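Local coordinates for thiosulfate sulfurtransferase (Pseudomonas aeruginosa, PDB 1YT8), which probably transfers sulfur from thiosulfate to cyanide through a chain of rhodanese-like domains, at residues 260-265 against 341-346. Numbering follows the deposited sequence.
Sequences DRAGVE and WLAQMG
Ala262 and Ala343 meet methyl to methyl, CB to CB at 4.1 Å, and illustrate how two helix ends pack closely when small residues face each other. Both CA-CB bonds point across the interface, and the two CA atoms are 6.2 Å apart. A second apolar touch comes from Val264, whose CG2 reaches the same Ala343 methyl at 4.2 Å. A chi1 of 174° turns CG1 of the valine away from its backbone N and swings CG2 round to the alanine. Ala343 CB thus sits against two residues of 260-265, and its closest approach is to a backbone atom, the carbonyl O of Ala262 at 3.6 Å.

The two helices lead into neighbouring strands of the third of four five-stranded parallel sheets, each with the 1-5-4-2-3 strand order of a rhodanese domain. Helix 245-262 ends here in a Schellman motif, with Gly263 at positive phi (87°), and the chain turns into edge strand 265-267. Helix 334-344 ends similarly, Gly346 N bonding to Ala343 O at 2.9 Å, before strand 348-352, the neighbour of 265-267 in the sheet. Val264 also packs on Val351 of that strand, and Ala343 on Val349.

No hydrogen bond links the two segments, and the polar side chain nearby is engaged elsewhere. Gln344 brings NE2 within 4.3 Å of Ala262 CB, a mere van der Waals approach; this amide nitrogen donates to the carbonyl O of Ser340 one turn back, while OE1 accepts from the backbone N of Ile529 in the C-terminal tail.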
ATOM      1  N   ASP A 260      -2.529 -10.204 -23.342  1.00 18.40           N
ATOM      2  CA  ASP A 260      -3.556 -10.209 -24.380  1.00 20.12           C
ATOM      3  C   ASP A 260      -4.701 -11.126 -23.963  1.00 19.28           C
ATOM      4  O   ASP A 260      -5.870 -10.805 -24.164  1.00 20.05           O
ATOM      5  CB  ASP A 260      -2.989 -10.688 -25.723  1.00 21.47           C
ATOM      6  CG  ASP A 260      -1.998  -9.706 -26.330  1.00 24.67           C
ATOM      7  OD1 ASP A 260      -2.089  -8.491 -26.039  1.00 22.59           O
ATOM      8  OD2 ASP A 260      -1.134 -10.151 -27.118  1.00 24.35           O
ATOM      9  N   ARG A 261      -4.347 -12.261 -23.367  1.00 18.78           N
ATOM     10  CA  ARG A 261      -5.315 -13.256 -22.913  1.00 20.36           C
ATOM     11  C   ARG A 261      -6.257 -12.659 -21.863  1.00 19.03           C
ATOM     12  O   ARG A 261      -7.456 -12.947 -21.853  1.00 17.24           O
ATOM     13  CB  ARG A 261      -4.565 -14.452 -22.313  1.00 21.61           C
ATOM     14  CG  ARG A 261      -5.230 -15.818 -22.463  1.00 27.48           C
ATOM     15  CD  ARG A 261      -6.522 -15.944 -21.680  1.00 30.75           C
ATOM     16  NE  ARG A 261      -6.925 -17.343 -21.555  1.00 34.89           N
ATOM     17  CZ  ARG A 261      -8.022 -17.760 -20.926  1.00 38.13           C
ATOM     18  NH1 ARG A 261      -8.846 -16.886 -20.358  1.00 39.15           N
ATOM     19  NH2 ARG A 261      -8.293 -19.059 -20.856  1.00 41.15           N
ATOM     20  N   ALA A 262      -5.707 -11.826 -20.985  1.00 17.47           N
ATOM     21  CA  ALA A 262      -6.492 -11.208 -19.917  1.00 17.85           C
ATOM     22  C   ALA A 262      -7.282  -9.976 -20.357  1.00 18.35           C
ATOM     23  O   ALA A 262      -8.045  -9.407 -19.572  1.00 17.71           O
ATOM     24  CB  ALA A 262      -5.581 -10.850 -18.754  1.00 16.38           C
ATOM     25  N   GLY A 263      -7.094  -9.556 -21.604  1.00 17.70           N
ATOM     26  CA  GLY A 263      -7.823  -8.402 -22.102  1.00 17.80           C
ATOM     27  C   GLY A 263      -7.157  -7.069 -21.831  1.00 17.81           C
ATOM     28  O   GLY A 263      -7.803  -6.021 -21.894  1.00 18.86           O
ATOM     29  N   VAL A 264      -5.866  -7.099 -21.518  1.00 16.92           N
ATOM     30  CA  VAL A 264      -5.126  -5.874 -21.257  1.00 15.85           C
ATOM     31  C   VAL A 264      -5.102  -5.032 -22.532  1.00 17.41           C
ATOM     32  O   VAL A 264      -4.834  -5.545 -23.618  1.00 16.82           O
ATOM     33  CB  VAL A 264      -3.678  -6.189 -20.822  1.00 15.95           C
ATOM     34  CG1 VAL A 264      -2.871  -4.901 -20.703  1.00 14.84           C
ATOM     35  CG2 VAL A 264      -3.693  -6.936 -19.491  1.00 16.24           C
ATOM     36  N   GLU A 265      -5.398  -3.744 -22.401  1.00 17.59           N
ATOM     37  CA  GLU A 265      -5.405  -2.851 -23.552  1.00 18.45           C
ATOM     38  C   GLU A 265      -3.998  -2.347 -23.858  1.00 18.22           C
ATOM     39  O   GLU A 265      -3.102  -2.436 -23.016  1.00 18.10           O
ATOM     40  CB  GLU A 265      -6.341  -1.663 -23.292  1.00 20.08           C
ATOM     41  CG  GLU A 265      -7.808  -2.049 -23.186  1.00 24.19           C
ATOM     42  CD  GLU A 265      -8.713  -0.852 -22.938  1.00 27.56           C
ATOM     43  OE1 GLU A 265      -8.603   0.141 -23.687  1.00 27.05           O
ATOM     44  OE2 GLU A 265      -9.538  -0.911 -22.002  1.00 27.35           O
ATOM     45  N   TRP A 341      -2.861  -9.301 -14.101  1.00 12.30           N
ATOM     46  CA  TRP A 341      -3.464  -9.532 -12.792  1.00 10.37           C
ATOM     47  C   TRP A 341      -4.493  -8.452 -12.451  1.00 10.53           C
ATOM     48  O   TRP A 341      -5.572  -8.750 -11.936  1.00 11.42           O
ATOM     49  CB  TRP A 341      -2.370  -9.603 -11.715  1.00 12.03           C
ATOM     50  CG  TRP A 341      -1.565 -10.868 -11.805  1.00 13.06           C
ATOM     51  CD1 TRP A 341      -0.207 -10.976 -11.926  1.00 11.89           C
ATOM     52  CD2 TRP A 341      -2.079 -12.206 -11.816  1.00 12.35           C
ATOM     53  NE1 TRP A 341       0.155 -12.305 -12.017  1.00 12.87           N
ATOM     54  CE2 TRP A 341      -0.976 -13.078 -11.950  1.00 13.92           C
ATOM     55  CE3 TRP A 341      -3.369 -12.753 -11.727  1.00 13.62           C
ATOM     56  CZ2 TRP A 341      -1.122 -14.471 -11.997  1.00 13.60           C
ATOM     57  CZ3 TRP A 341      -3.516 -14.139 -11.774  1.00 14.95           C
ATOM     58  CH2 TRP A 341      -2.397 -14.981 -11.908  1.00 15.37           C
ATOM     59  N   LEU A 342      -4.164  -7.197 -12.743  1.00 12.72           N
ATOM     60  CA  LEU A 342      -5.086  -6.092 -12.477  1.00 12.92           C
ATOM     61  C   LEU A 342      -6.363  -6.253 -13.316  1.00 12.43           C
ATOM     62  O   LEU A 342      -7.463  -5.920 -12.870  1.00 10.96           O
ATOM     63  CB  LEU A 342      -4.392  -4.755 -12.787  1.00 11.88           C
ATOM     64  CG  LEU A 342      -3.258  -4.404 -11.812  1.00 12.74           C
ATOM     65  CD1 LEU A 342      -2.353  -3.328 -12.399  1.00 12.81           C
ATOM     66  CD2 LEU A 342      -3.855  -3.955 -10.490  1.00 13.75           C
ATOM     67  N   ALA A 343      -6.211  -6.771 -14.532  1.00 11.67           N
ATOM     68  CA  ALA A 343      -7.351  -6.994 -15.416  1.00 10.55           C
ATOM     69  C   ALA A 343      -8.265  -8.059 -14.807  1.00 11.82           C
ATOM     70  O   ALA A 343      -9.493  -7.931 -14.827  1.00 11.86           O
ATOM     71  CB  ALA A 343      -6.863  -7.444 -16.793  1.00 10.04           C
ATOM     72  N   GLN A 344      -7.658  -9.103 -14.254  1.00 12.36           N
ATOM     73  CA  GLN A 344      -8.408 -10.189 -13.641  1.00 12.40           C
ATOM     74  C   GLN A 344      -9.090  -9.729 -12.361  1.00 11.22           C
ATOM     75  O   GLN A 344     -10.065 -10.331 -11.908  1.00 12.43           O
ATOM     76  CB  GLN A 344      -7.479 -11.384 -13.396  1.00 11.96           C
ATOM     77  CG  GLN A 344      -7.089 -12.073 -14.712  1.00 14.14           C
ATOM     78  CD  GLN A 344      -6.010 -13.129 -14.563  1.00 12.81           C
ATOM     79  OE1 GLN A 344      -6.262 -14.242 -14.106  1.00 12.17           O
ATOM     80  NE2 GLN A 344      -4.796 -12.781 -14.959  1.00 12.28           N
HETATM   81  N   MSE A 345      -8.585  -8.644 -11.786  1.00 13.49           N
HETATM   82  CA  MSE A 345      -9.187  -8.087 -10.586  1.00 11.78           C
HETATM   83  C   MSE A 345     -10.218  -7.032 -10.989  1.00 12.35           C
HETATM   84  O   MSE A 345     -10.631  -6.201 -10.179  1.00 12.61           O
HETATM   85  CB  MSE A 345      -8.119  -7.489  -9.665  1.00 14.21           C
HETATM   86  CG  MSE A 345      -7.341  -8.549  -8.896  1.00 14.61           C
HETATM   87 SE   MSE A 345      -6.237  -7.803  -7.472  1.00 24.73          SE
HETATM   88  CE  MSE A 345      -4.831  -7.090  -8.559  1.00 13.09           C
ATOM     89  N   GLY A 346     -10.614  -7.080 -12.261  1.00 13.64           N
ATOM     90  CA  GLY A 346     -11.629  -6.179 -12.787  1.00 14.66           C
ATOM     91  C   GLY A 346     -11.243  -4.775 -13.208  1.00 14.28           C
ATOM     92  O   GLY A 346     -12.122  -3.970 -13.521  1.00 14.14           O
TER